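Lytic Polysaccharide Monooxygenase (Phytophthora infestans, PDB 6Z5Y) probably cleaves pectin in plant cell walls by copper-dependent oxidation through this N-terminal catalytic domain, an activity linked to infection by this oomycete. Local coordinates at residues Ala42-Leu47 with Leu150-Leu155; Ile94-Pro99 with Gln162-Cys167; Val133-Cys138 with Cys143-Tyr148; Gly98-Trp103 with Ala128-Val133. One frame throughout, in Å; residues are numbered along the deposited sequence. Where two conformers were deposited one is given.

Contact 1 of 4, residues Ala42-Leu47 with Leu150-Leu155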
loop_
_atom_site.group_PDB
_atom_site.type_symbol
_atom_site.label_atom_id
_atom_site.label_comp_id
_atom_site.label_asym_id
_atom_site.label_seq_id
_atom_site.Cartn_x
_atom_site.Cartn_y
_atom_site.Cartn_z
ATOM N N ALA A 42 -15.117 -3.672 9.092
ATOM C CA ALA A 42 -15.695 -3.340 10.409
ATOM C C ALA A 42 -14.917 -4.038 11.525
ATOM O O ALA A 42 -14.688 -3.433 12.595
ATOM C CB ALA A 42 -17.166 -3.717 10.417
ATOM N N THR A 43 -14.476 -5.274 11.282
ATOM C CA THR A 43 -13.662 -6.024 12.262
ATOM C C THR A 43 -12.322 -5.303 12.445
ATOM O O THR A 43 -11.892 -5.080 13.568
ATOM C CB THR A 43 -13.465 -7.476 11.830
ATOM O OG1 THR A 43 -14.744 -8.114 11.674
ATOM C CG2 THR A 43 -12.615 -8.223 12.836
ATOM N N PHE A 44 -11.718 -4.881 11.354
ATOM C CA PHE A 44 -10.455 -4.128 11.432
ATOM C C PHE A 44 -10.668 -2.863 12.286
ATOM O O PHE A 44 -9.862 -2.565 13.177
ATOM C CB PHE A 44 -9.978 -3.816 10.012
ATOM C CG PHE A 44 -8.623 -3.182 9.997
ATOM C CD1 PHE A 44 -8.464 -1.819 10.184
ATOM C CD2 PHE A 44 -7.507 -3.968 9.808
ATOM C CE1 PHE A 44 -7.201 -1.266 10.191
ATOM C CE2 PHE A 44 -6.244 -3.408 9.815
ATOM C CZ PHE A 44 -6.096 -2.064 10.029
ATOM N N LYS A 45 -11.723 -2.114 12.000
ATOM C CA LYS A 45 -12.006 -0.868 12.734
ATOM C C LYS A 45 -12.205 -1.155 14.226
ATOM O O LYS A 45 -11.724 -0.397 15.068
ATOM C CB LYS A 45 -13.213 -0.179 12.113
ATOM C CG LYS A 45 -13.579 1.089 12.848
ATOM C CD LYS A 45 -14.595 1.880 12.107
ATOM C CE LYS A 45 -14.973 3.123 12.878
ATOM N NZ LYS A 45 -16.087 3.847 12.226
ATOM N N GLU A 46 -12.925 -2.230 14.535
ATOM C CA GLU A 46 -13.225 -2.614 15.933
ATOM C C GLU A 46 -11.944 -2.956 16.680
ATOM O O GLU A 46 -11.794 -2.567 17.850
ATOM C CB GLU A 46 -14.156 -3.827 16.009
ATOM C CG GLU A 46 -14.398 -4.319 17.427
ATOM C CD GLU A 46 -15.323 -5.524 17.532
ATOM O OE1 GLU A 46 -16.012 -5.870 16.546
ATOM O OE2 GLU A 46 -15.378 -6.131 18.609
ATOM N N LEU A 47 -11.029 -3.670 16.037
ATOM C CA LEU A 47 -9.848 -4.222 16.730
ATOM C C LEU A 47 -8.680 -3.250 16.717
ATOM O O LEU A 47 -7.762 -3.415 17.513
ATOM C CB LEU A 47 -9.473 -5.534 16.068
ATOM C CG LEU A 47 -10.523 -6.615 16.225
ATOM C CD1 LEU A 47 -10.015 -7.886 15.583
ATOM C CD2 LEU A 47 -10.845 -6.829 17.692
ATOM N N LEU A 150 -2.606 -3.143 3.250
ATOM C CA LEU A 150 -3.002 -4.350 3.992
ATOM C C LEU A 150 -4.328 -4.811 3.434
ATOM O O LEU A 150 -5.387 -4.238 3.739
ATOM C CB LEU A 150 -3.112 -4.014 5.463
ATOM C CG LEU A 150 -3.352 -5.227 6.352
ATOM C CD1 LEU A 150 -2.106 -6.059 6.445
ATOM C CD2 LEU A 150 -3.892 -4.856 7.697
ATOM N N ALA A 151 -4.247 -5.803 2.541
ATOM C CA ALA A 151 -5.448 -6.349 1.914
ATOM C C ALA A 151 -6.031 -7.400 2.837
ATOM O O ALA A 151 -5.321 -8.200 3.463
ATOM C CB ALA A 151 -5.107 -6.934 0.577
ATOM N N LEU A 152 -7.337 -7.357 2.964
ATOM C CA LEU A 152 -8.139 -8.280 3.789
ATOM C C LEU A 152 -8.909 -9.165 2.811
ATOM O O LEU A 152 -9.640 -8.634 1.954
ATOM C CB LEU A 152 -9.085 -7.468 4.673
ATOM C CG LEU A 152 -8.441 -6.344 5.477
ATOM C CD1 LEU A 152 -9.533 -5.517 6.139
ATOM C CD2 LEU A 152 -7.474 -6.899 6.521
ATOM N N GLN A 153 -8.747 -10.477 2.889
ATOM C CA GLN A 153 -9.430 -11.351 1.894
ATOM C C GLN A 153 -9.806 -12.642 2.602
ATOM O O GLN A 153 -9.210 -13.012 3.623
ATOM C CB GLN A 153 -8.609 -11.608 0.613
ATOM C CG GLN A 153 -9.307 -12.477 -0.449
ATOM C CD GLN A 153 -8.497 -12.688 -1.715
ATOM O OE1 GLN A 153 -7.259 -12.668 -1.703
ATOM N NE2 GLN A 153 -9.195 -12.930 -2.817
ATOM N N ARG A 154 -10.864 -13.257 2.100
ATOM C CA ARG A 154 -11.318 -14.585 2.554
ATOM C C ARG A 154 -10.906 -15.632 1.522
ATOM O O ARG A 154 -11.242 -15.502 0.338
ATOM C CB ARG A 154 -12.825 -14.580 2.756
ATOM C CG ARG A 154 -13.313 -13.464 3.651
ATOM C CD ARG A 154 -14.814 -13.425 3.725
ATOM N NE ARG A 154 -15.332 -12.239 4.390
ATOM C CZ ARG A 154 -15.553 -12.115 5.695
ATOM N NH1 ARG A 154 -15.240 -13.112 6.501
ATOM N NH2 ARG A 154 -16.051 -11.011 6.220
ATOM N N LEU A 155 -10.147 -16.611 1.970
ATOM C CA LEU A 155 -9.703 -17.756 1.158
ATOM C C LEU A 155 -10.291 -19.001 1.788
ATOM O O LEU A 155 -9.973 -19.304 2.946
ATOM C CB LEU A 155 -8.188 -17.838 1.139
ATOM C CG LEU A 155 -7.526 -16.637 0.491
ATOM C CD1 LEU A 155 -6.023 -16.807 0.473
ATOM C CD2 LEU A 155 -8.060 -16.392 -0.916
#

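Contact 2 of 4, residues Ile94-Pro99 with Gln162-Cys167. With CU (copper (II) ion), chain C.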
loop_
_atom_site.group_PDB
_atom_site.type_symbol
_atom_site.label_atom_id
_atom_site.label_comp_id
_atom_site.label_asym_id
_atom_site.label_seq_id
_atom_site.Cartn_x
_atom_site.Cartn_y
_atom_site.Cartn_z
ATOM N N ILE A 94 -8.315 -2.264 -7.976
ATOM C CA ILE A 94 -8.155 -2.794 -6.613
ATOM C C ILE A 94 -9.338 -3.711 -6.275
ATOM O O ILE A 94 -10.486 -3.246 -6.321
ATOM C CB ILE A 94 -8.004 -1.646 -5.605
ATOM C CG1 ILE A 94 -6.741 -0.832 -5.865
ATOM C CG2 ILE A 94 -8.073 -2.197 -4.195
ATOM C CD1 ILE A 94 -6.665 0.439 -5.057
ATOM N N VAL A 95 -9.054 -4.980 -5.970
ATOM C CA VAL A 95 -10.124 -5.987 -5.794
ATOM C C VAL A 95 -10.120 -6.572 -4.410
ATOM O O VAL A 95 -10.842 -7.541 -4.217
ATOM C CB VAL A 95 -10.063 -7.126 -6.840
ATOM C CG1 VAL A 95 -10.042 -6.620 -8.257
ATOM C CG2 VAL A 95 -8.910 -8.096 -6.555
ATOM N N HIS A 96 -9.352 -6.038 -3.464
ATOM C CA HIS A 96 -9.433 -6.470 -2.061
ATOM C C HIS A 96 -9.689 -5.263 -1.187
ATOM O O HIS A 96 -9.112 -4.205 -1.446
ATOM C CB HIS A 96 -8.146 -7.129 -1.568
ATOM C CG HIS A 96 -7.574 -8.132 -2.513
ATOM N ND1 HIS A 96 -8.242 -9.270 -2.906
ATOM C CD2 HIS A 96 -6.361 -8.203 -3.087
ATOM C CE1 HIS A 96 -7.462 -9.955 -3.730
ATOM N NE2 HIS A 96 -6.295 -9.341 -3.845
ATOM N N ALA A 97 -10.518 -5.436 -0.169
ATOM C CA ALA A 97 -10.734 -4.406 0.851
ATOM C C ALA A 97 -9.473 -4.210 1.682
ATOM O O ALA A 97 -8.633 -5.089 1.794
ATOM C CB ALA A 97 -11.872 -4.770 1.740
ATOM N N GLY A 98 -9.370 -3.046 2.305
ATOM C CA GLY A 98 -8.376 -2.792 3.359
ATOM C C GLY A 98 -7.643 -1.474 3.155
ATOM O O GLY A 98 -7.722 -0.862 2.081
ATOM N N PRO A 99 -6.927 -1.040 4.190
ATOM C CA PRO A 99 -6.307 0.274 4.169
ATOM C C PRO A 99 -5.022 0.302 3.335
ATOM O O PRO A 99 -4.269 -0.672 3.259
ATOM C CB PRO A 99 -5.980 0.506 5.649
ATOM C CG PRO A 99 -5.770 -0.896 6.199
ATOM C CD PRO A 99 -6.801 -1.738 5.478
ATOM N N GLN A 162 -3.002 -9.873 3.460
ATOM C CA GLN A 162 -1.947 -9.848 2.448
ATOM C C GLN A 162 -1.254 -8.491 2.537
ATOM O O GLN A 162 -1.909 -7.457 2.560
ATOM C CB GLN A 162 -2.505 -10.039 1.060
ATOM C CG GLN A 162 -3.112 -11.406 0.846
ATOM C CD GLN A 162 -3.909 -11.480 -0.428
ATOM O OE1 GLN A 162 -4.152 -10.488 -1.109
ATOM N NE2 GLN A 162 -4.352 -12.673 -0.752
ATOM N N ALA A 163 0.059 -8.506 2.567
ATOM C CA ALA A 163 0.852 -7.282 2.648
ATOM C C ALA A 163 1.416 -6.975 1.285
ATOM O O ALA A 163 2.180 -7.778 0.748
ATOM C CB ALA A 163 1.977 -7.444 3.634
ATOM N N TYR A 164 1.136 -5.756 0.813
ATOM C CA TYR A 164 1.731 -5.253 -0.428
ATOM C C TYR A 164 2.561 -4.034 -0.040
ATOM O O TYR A 164 2.079 -3.134 0.660
ATOM C CB TYR A 164 0.651 -4.868 -1.439
ATOM C CG TYR A 164 -0.213 -6.016 -1.871
ATOM C CD1 TYR A 164 -1.297 -6.385 -1.112
ATOM C CD2 TYR A 164 0.063 -6.735 -3.025
ATOM C CE1 TYR A 164 -2.099 -7.446 -1.472
ATOM C CE2 TYR A 164 -0.718 -7.833 -3.377
ATOM C CZ TYR A 164 -1.815 -8.169 -2.603
ATOM O OH TYR A 164 -2.592 -9.248 -2.956
ATOM N N LYS A 165 3.796 -3.998 -0.533
ATOM C CA LYS A 165 4.718 -2.911 -0.288
ATOM C C LYS A 165 5.450 -2.595 -1.568
ATOM O O LYS A 165 5.952 -3.494 -2.238
ATOM C CB LYS A 165 5.733 -3.292 0.790
ATOM C CG LYS A 165 5.175 -3.310 2.191
ATOM C CD LYS A 165 6.116 -3.891 3.213
ATOM C CE LYS A 165 6.066 -5.398 3.216
ATOM N NZ LYS A 165 7.169 -5.971 4.027
ATOM N N ASN A 166 5.578 -1.286 -1.832
ATOM C CA ASN A 166 6.475 -0.823 -2.905
ATOM C C ASN A 166 7.348 0.291 -2.337
ATOM O O ASN A 166 6.903 1.086 -1.498
ATOM C CB ASN A 166 5.701 -0.235 -4.087
ATOM C CG ASN A 166 4.639 -1.112 -4.707
ATOM O OD1 ASN A 166 3.699 -0.558 -5.284
ATOM N ND2 ASN A 166 4.784 -2.426 -4.689
ATOM N N CYS A 167 8.549 0.384 -2.862
ATOM C CA CYS A 167 9.471 1.506 -2.656
ATOM C C CYS A 167 9.838 1.970 -4.061
ATOM O O CYS A 167 10.313 1.152 -4.833
ATOM C CB CYS A 167 10.739 1.090 -1.913
ATOM S SG CYS A 167 10.373 0.561 -0.234
HETATM CU CU CU C . -4.789 -9.913 -4.879
#

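Contact 3 of 4, residues Val133-Cys138 with Cys143-Tyr148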
loop_
_atom_site.group_PDB
_atom_site.type_symbol
_atom_site.label_atom_id
_atom_site.label_comp_id
_atom_site.label_asym_id
_atom_site.label_seq_id
_atom_site.Cartn_x
_atom_site.Cartn_y
_atom_site.Cartn_z
ATOM N N VAL A 133 -2.075 13.380 -4.604
ATOM C CA VAL A 133 -0.690 13.110 -4.157
ATOM C C VAL A 133 0.140 14.347 -4.477
ATOM O O VAL A 133 0.364 14.650 -5.647
ATOM C CB VAL A 133 -0.101 11.853 -4.814
ATOM C CG1 VAL A 133 1.325 11.597 -4.298
ATOM C CG2 VAL A 133 -0.998 10.628 -4.609
ATOM N N ASP A 134 0.592 15.025 -3.441
ATOM C CA ASP A 134 1.433 16.213 -3.579
ATOM C C ASP A 134 2.890 15.760 -3.508
ATOM O O ASP A 134 3.347 15.337 -2.430
ATOM C CB ASP A 134 1.080 17.182 -2.470
ATOM C CG ASP A 134 1.906 18.452 -2.482
ATOM O OD1 ASP A 134 2.753 18.634 -3.356
ATOM O OD2 ASP A 134 1.704 19.286 -1.573
ATOM N N TYR A 135 3.617 15.823 -4.606
ATOM C CA TYR A 135 5.020 15.429 -4.682
ATOM C C TYR A 135 5.979 16.568 -4.401
ATOM O O TYR A 135 7.206 16.392 -4.543
ATOM C CB TYR A 135 5.325 14.863 -6.065
ATOM C CG TYR A 135 4.594 13.595 -6.400
ATOM C CD1 TYR A 135 5.067 12.365 -5.981
ATOM C CD2 TYR A 135 3.437 13.617 -7.174
ATOM C CE1 TYR A 135 4.418 11.193 -6.309
ATOM C CE2 TYR A 135 2.768 12.451 -7.496
ATOM C CZ TYR A 135 3.275 11.225 -7.086
ATOM O OH TYR A 135 2.674 10.057 -7.432
ATOM N N SER A 136 5.491 17.735 -3.987
ATOM C CA SER A 136 6.378 18.907 -3.897
ATOM C C SER A 136 7.552 18.728 -2.949
ATOM O O SER A 136 8.624 19.309 -3.213
ATOM C CB SER A 136 5.618 20.146 -3.518
ATOM O OG SER A 136 4.959 20.023 -2.271
ATOM N N SER A 137 7.390 17.948 -1.889
ATOM C CA SER A 137 8.482 17.750 -0.920
ATOM C C SER A 137 9.668 17.029 -1.560
ATOM O O SER A 137 10.753 17.099 -0.998
ATOM C CB SER A 137 7.976 17.076 0.318
ATOM O OG SER A 137 7.498 15.760 0.065
ATOM N N CYS A 138 9.457 16.373 -2.680
ATOM C CA CYS A 138 10.531 15.610 -3.368
ATOM C C CYS A 138 11.470 16.533 -4.146
ATOM O O CYS A 138 12.502 16.050 -4.626
ATOM C CB CYS A 138 9.941 14.602 -4.321
ATOM S SG CYS A 138 8.845 13.454 -3.477
ATOM N N CYS A 143 13.087 11.793 -3.369
ATOM C CA CYS A 143 12.393 11.179 -2.216
ATOM C C CYS A 143 12.231 9.709 -2.524
ATOM O O CYS A 143 12.225 9.316 -3.680
ATOM C CB CYS A 143 11.030 11.790 -1.907
ATOM S SG CYS A 143 9.939 11.709 -3.330
ATOM N N MET A 144 12.031 8.929 -1.500
ATOM C CA MET A 144 11.541 7.564 -1.674
ATOM C C MET A 144 10.029 7.550 -1.472
ATOM O O MET A 144 9.534 7.839 -0.368
ATOM C CB MET A 144 12.186 6.632 -0.652
ATOM C CG MET A 144 11.844 5.165 -0.875
ATOM S SD MET A 144 12.395 4.517 -2.454
ATOM C CE MET A 144 14.134 4.848 -2.324
ATOM N N LEU A 145 9.314 7.160 -2.519
ATOM C CA LEU A 145 7.874 6.876 -2.364
ATOM C C LEU A 145 7.735 5.483 -1.773
ATOM O O LEU A 145 8.390 4.548 -2.206
ATOM C CB LEU A 145 7.175 6.971 -3.709
ATOM C CG LEU A 145 5.663 6.696 -3.659
ATOM C CD1 LEU A 145 4.942 7.422 -4.794
ATOM C CD2 LEU A 145 5.339 5.207 -3.751
ATOM N N ARG A 146 6.912 5.370 -0.739
ATOM C CA ARG A 146 6.590 4.058 -0.182
ATOM C C ARG A 146 5.094 3.877 -0.170
ATOM O O ARG A 146 4.348 4.740 0.314
ATOM C CB ARG A 146 7.188 3.868 1.204
ATOM C CG ARG A 146 8.707 3.757 1.168
ATOM C CD ARG A 146 9.296 3.525 2.545
ATOM N NE ARG A 146 10.750 3.348 2.527
ATOM C CZ ARG A 146 11.650 4.334 2.541
ATOM N NH1 ARG A 146 11.273 5.605 2.606
ATOM N NH2 ARG A 146 12.942 4.050 2.514
ATOM N N PHE A 147 4.665 2.746 -0.702
ATOM C CA PHE A 147 3.250 2.319 -0.709
ATOM C C PHE A 147 3.108 1.148 0.225
ATOM O O PHE A 147 3.938 0.212 0.178
ATOM C CB PHE A 147 2.864 1.921 -2.128
ATOM C CG PHE A 147 1.488 1.340 -2.286
ATOM C CD1 PHE A 147 0.381 2.135 -2.067
ATOM C CD2 PHE A 147 1.298 0.000 -2.576
ATOM C CE1 PHE A 147 -0.895 1.598 -2.255
ATOM C CE2 PHE A 147 0.035 -0.534 -2.742
ATOM C CZ PHE A 147 -1.061 0.268 -2.580
ATOM N N TYR A 148 2.059 1.170 1.015
ATOM C CA TYR A 148 1.690 0.064 1.910
ATOM C C TYR A 148 0.214 -0.213 1.719
ATOM O O TYR A 148 -0.592 0.733 1.772
ATOM C CB TYR A 148 1.942 0.439 3.356
ATOM C CG TYR A 148 3.366 0.767 3.716
ATOM C CD1 TYR A 148 3.904 2.018 3.516
ATOM C CD2 TYR A 148 4.182 -0.207 4.291
ATOM C CE1 TYR A 148 5.240 2.279 3.865
ATOM C CE2 TYR A 148 5.496 0.034 4.644
ATOM C CZ TYR A 148 6.028 1.282 4.425
ATOM O OH TYR A 148 7.326 1.586 4.784
#

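Contact 4 of 4, residues Gly98-Trp103 with Ala128-Val133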
loop_
_atom_site.group_PDB
_atom_site.type_symbol
_atom_site.label_atom_id
_atom_site.label_comp_id
_atom_site.label_asym_id
_atom_site.label_seq_id
_atom_site.Cartn_x
_atom_site.Cartn_y
_atom_site.Cartn_z
ATOM N N GLY A 98 -9.370 -3.046 2.305
ATOM C CA GLY A 98 -8.376 -2.792 3.359
ATOM C C GLY A 98 -7.643 -1.474 3.155
ATOM O O GLY A 98 -7.722 -0.862 2.081
ATOM N N PRO A 99 -6.927 -1.040 4.190
ATOM C CA PRO A 99 -6.307 0.274 4.169
ATOM C C PRO A 99 -5.022 0.302 3.335
ATOM O O PRO A 99 -4.269 -0.672 3.259
ATOM C CB PRO A 99 -5.980 0.506 5.649
ATOM C CG PRO A 99 -5.770 -0.896 6.199
ATOM C CD PRO A 99 -6.801 -1.738 5.478
ATOM N N CYS A 100 -4.757 1.472 2.780
ATOM C CA CYS A 100 -3.505 1.692 2.059
ATOM C C CYS A 100 -3.089 3.135 2.249
ATOM O O CYS A 100 -3.862 4.013 2.689
ATOM C CB CYS A 100 -3.563 1.265 0.601
ATOM S SG CYS A 100 -4.247 2.448 -0.560
ATOM N N GLU A 101 -1.821 3.386 1.932
ATOM C CA GLU A 101 -1.244 4.706 2.131
ATOM C C GLU A 101 0.005 4.852 1.287
ATOM O O GLU A 101 0.656 3.878 0.912
ATOM C CB GLU A 101 -0.999 4.958 3.609
ATOM C CG GLU A 101 -0.036 3.974 4.214
ATOM C CD GLU A 101 -0.107 3.902 5.729
ATOM O OE1 GLU A 101 -1.215 3.646 6.260
ATOM O OE2 GLU A 101 0.936 4.006 6.374
ATOM N N ILE A 102 0.328 6.106 1.026
ATOM C CA ILE A 102 1.539 6.507 0.269
ATOM C C ILE A 102 2.294 7.511 1.115
ATOM O O ILE A 102 1.697 8.502 1.608
ATOM C CB ILE A 102 1.180 7.100 -1.090
ATOM C CG1 ILE A 102 0.414 6.109 -1.951
ATOM C CG2 ILE A 102 2.441 7.572 -1.819
ATOM C CD1 ILE A 102 -0.177 6.675 -3.224
ATOM N N TRP A 103 3.592 7.291 1.234
ATOM C CA TRP A 103 4.534 8.185 1.915
ATOM C C TRP A 103 5.577 8.669 0.931
ATOM O O TRP A 103 5.978 7.927 0.029
ATOM C CB TRP A 103 5.236 7.422 3.032
ATOM C CG TRP A 103 4.364 6.961 4.149
ATOM C CD1 TRP A 103 3.446 5.951 4.126
ATOM C CD2 TRP A 103 4.375 7.461 5.475
ATOM N NE1 TRP A 103 2.872 5.802 5.357
ATOM C CE2 TRP A 103 3.428 6.717 6.210
ATOM C CE3 TRP A 103 5.123 8.449 6.141
ATOM C CZ2 TRP A 103 3.228 6.898 7.573
ATOM C CZ3 TRP A 103 4.920 8.629 7.495
ATOM C CH2 TRP A 103 3.972 7.868 8.185
ATOM N N ALA A 128 -6.955 1.678 -10.977
ATOM C CA ALA A 128 -7.106 2.509 -9.779
ATOM C C ALA A 128 -6.123 3.673 -9.819
ATOM O O ALA A 128 -4.969 3.487 -10.152
ATOM C CB ALA A 128 -6.911 1.694 -8.520
ATOM N N VAL A 129 -6.605 4.828 -9.441
ATOM C CA VAL A 129 -5.812 6.066 -9.426
ATOM C C VAL A 129 -5.901 6.628 -8.026
ATOM O O VAL A 129 -6.983 6.871 -7.501
ATOM C CB VAL A 129 -6.292 7.076 -10.473
ATOM C CG1 VAL A 129 -5.451 8.342 -10.343
ATOM C CG2 VAL A 129 -6.234 6.509 -11.854
ATOM N N PHE A 130 -4.732 6.838 -7.441
ATOM C CA PHE A 130 -4.612 7.446 -6.098
ATOM C C PHE A 130 -4.479 8.950 -6.264
ATOM O O PHE A 130 -3.614 9.410 -7.008
ATOM C CB PHE A 130 -3.372 6.913 -5.399
ATOM C CG PHE A 130 -3.365 5.412 -5.225
ATOM C CD1 PHE A 130 -4.101 4.786 -4.253
ATOM C CD2 PHE A 130 -2.612 4.620 -6.082
ATOM C CE1 PHE A 130 -4.106 3.397 -4.143
ATOM C CE2 PHE A 130 -2.607 3.240 -5.975
ATOM C CZ PHE A 130 -3.363 2.638 -5.014
ATOM N N LYS A 131 -5.311 9.692 -5.541
ATOM C CA LYS A 131 -5.265 11.149 -5.555
ATOM C C LYS A 131 -5.952 11.664 -4.307
ATOM O O LYS A 131 -6.797 10.997 -3.719
ATOM C CB LYS A 131 -6.067 11.565 -6.756
ATOM C CG LYS A 131 -7.594 11.531 -6.589
ATOM C CD LYS A 131 -8.306 10.176 -6.446
ATOM C CE LYS A 131 -9.818 10.337 -6.562
ATOM N NZ LYS A 131 -10.586 9.138 -6.126
ATOM N N PRO A 132 -5.572 12.870 -3.869
ATOM C CA PRO A 132 -4.465 13.687 -4.375
ATOM C C PRO A 132 -3.121 13.239 -3.804
ATOM O O PRO A 132 -3.059 12.767 -2.670
ATOM C CB PRO A 132 -4.785 15.096 -3.856
ATOM C CG PRO A 132 -5.503 14.797 -2.508
ATOM C CD PRO A 132 -6.276 13.529 -2.756
ATOM N N VAL A 133 -2.075 13.380 -4.604
ATOM C CA VAL A 133 -0.690 13.110 -4.157
ATOM C C VAL A 133 0.140 14.347 -4.477
ATOM O O VAL A 133 0.364 14.650 -5.647
ATOM C CB VAL A 133 -0.101 11.853 -4.814
ATOM C CG1 VAL A 133 1.325 11.597 -4.298
ATOM C CG2 VAL A 133 -0.998 10.628 -4.609
#

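Contact 1 of 4, residues Ala42-Leu47 with Leu150-Leu155
Phe44, on helix 36-47, brings its side chain against Leu150 and Leu152, two leucines on the same face of strand 143-155. The tight spot is small: Phe44 CE2 lies 3.5 Å from Leu150 CD2. That methyl comes at the ring obliquely, and the two side chains slant across each other. The aromatic group reaches this far because its CG stands anti to the backbone N (chi1 -174°), which swings the ring off the helix toward the strand. Leu150 is turned the same way about its first torsion and meets the ring with CD2 as its leading branch. Leu152 sits further back. Its CD1 is 4.3 Å from Phe44 CB, so the branch rests near the root of the aromatic side chain and not against its tip.

Beyond these three residues no pair touches across the contact, and even at Phe44 and Leu152 the CA atoms are 9.0 Å apart. On the outer side of the helix, Lys45 and Glu46 run out extended into solvent. Arg154, further along the strand, instead bonds to Trp31 and Ser34 of the loop before the helix and to Gly36 at the helix start. Trp27 and Phe53 add aromatic neighbours to Phe44, the latter edge-to-face.

The side chain of Leu152 is about 11 Å from the copper at nearest atoms. No hydrogen bond joins the two segments and only 113 Å² is buried: within residues 42-47 Phe44 alone makes the apolar contact, Leu40 adds to it on Leu152, and the directional bonding comes from flanking residues such as Arg154.

Contact 2 of 4, residues Ile94-Pro99 with Gln162-Cys167
His96 and Gln162 meet beside the copper in the histidine brace, the metal site that defines lytic polysaccharide monooxygenases. The imidazole comes from the loop before strand 100-104, and the glutamine and Tyr164 come from strand 158-170. The ring and the amide stand almost square to each other, their planes 88° apart. Gln162 points its carbonyl at one face of the imidazole, OE1 lying 3.7 Å from His96 NE2, a contact over the ring and no hydrogen bond, since NE2 is bound to the copper. Val95 CG2 lies over the opposite face, offset toward the rim, which should limit the ring's rocking while NE2 holds the metal.

Tyr164 approaches the same ring obliquely, with its OH 3.8 Å from His96 NE2. Gln162 and Tyr164 fall on one face of the strand, and in both the CG is anti to the carbonyl carbon (chi1 -66° in Gln162), which sends amide and phenol together toward the copper. There the tyrosine hydroxyl gives a hydrogen bond to the glutamine, and a further bond links it to the amino nitrogen of His1, the residue that completes the brace. Gln162 NE2 is bonded in turn to Glu22, with a weak bond to Gln153. The amide is thus held at both its polar atoms, a second-shell arrangement that fixes where OE1 stands.

Around the metal itself, His96 NE2 binds the copper at 1.9 Å, whereas Tyr164 OH stands 3.0 Å from the ion. The phenol's bond of 2.7 Å from OH to Gln162 OE1 arrives from above the carbonyl plane, 50° out of it.

Contact 3 of 4, residues Val133-Cys138 with Cys143-Tyr148
A disulfide between Cys138 and Cys143 closes a short loop at the start of strand 143-155, tying the turn before the strand to its first residue, away from the copper. Cys138 was deposited in two conformers; in the one described, its SG bonds SG of Cys143 at 2.1 Å and the bridge is right-handed (chi3 83°). In that conformer the two halves differ: the sulfur of Cys138 lies anti to its carbonyl carbon, while that of Cys143 is tucked between backbone N and carbonyl carbon (chi1 57°).

Next to the bridge, Tyr135 turns a ring edge to Leu145. CE1 is the touching atom, 4.1 Å from Leu145 CD1, which lies near the ring plane. One face of the ring carries Val133 CG1, and the phenol oxygen is hydrogen-bonded to Thr87 O, so the tyrosine is held at its far end as well.

The turn has its own polar brace. Asp134 OD1 takes both Ser136 OG, at 2.8 Å, and Ser136 N, at 3.0 Å, from the same face of the carboxylate. The second of these makes an Asx turn, and it leads into the 3-10 segment whose Cys138 enters the disulfide-closed loop.

Contact 4 of 4, residues Gly98-Trp103 with Ala128-Val133
The sulfur of Cys100, already bonded to Cys115 in a disulfide, leans against the ring of Phe130. This is a sulfur-aromatic contact of oblique kind: SG is 4.9 Å from the ring centroid and 65° off the ring normal, so it comes in beyond the ring's outline near CE1. That atom, CE1 of Phe130, is 3.7 Å from Cys100 SG.

Two residues along the strand, Ile102 works the other end of the same side chain. Its CD1 reaches Phe130 CB at 3.9 Å and Phe130 CG at 4.0 Å, and it also lies 4.3 Å from Val133 CG2. With CG1 anti to the carbonyl carbon (chi1 -60°) and the chain extended beyond it, this one methyl serves both residues.

Glu101, between the two, points the opposite way. Its OE2 accepts Trp103 NE1 at 2.8 Å in the plane of the indole, and the carboxylate also takes backbone N-H groups of Val56 and Arg57 in helix 56-60.

Cys100, Ile102, Phe130 and Val133 pack between strands 100-104 and 129-130, which belong to different antiparallel sheets, consistent with the immunoglobulin-like beta-sandwich of lytic polysaccharide monooxygenases. Phe90 of strand 88-90, Tyr119 of helix 115-119 and Phe147 of strand 143-155 meet the Phe130 ring.

All four contacts are buried where they touch, but they sit at different depths. Contacts 2 and 4 lie near the centre of the chain, whereas contacts 1 and 3 flank it on opposite sides and share strand 143-155, one at each end. Contact 4 joins two sheets and contact 1 seats a helix on one of them, both through apolar side chains, with a sulfur added in contact 4. Contact 3 relies on a covalent bridge to close a local loop. Contact 2 is the polar exception, built round the metal. Contacts 2 and 4 share Gly98 and Pro99, so the copper loop runs straight into the strand that carries Cys100.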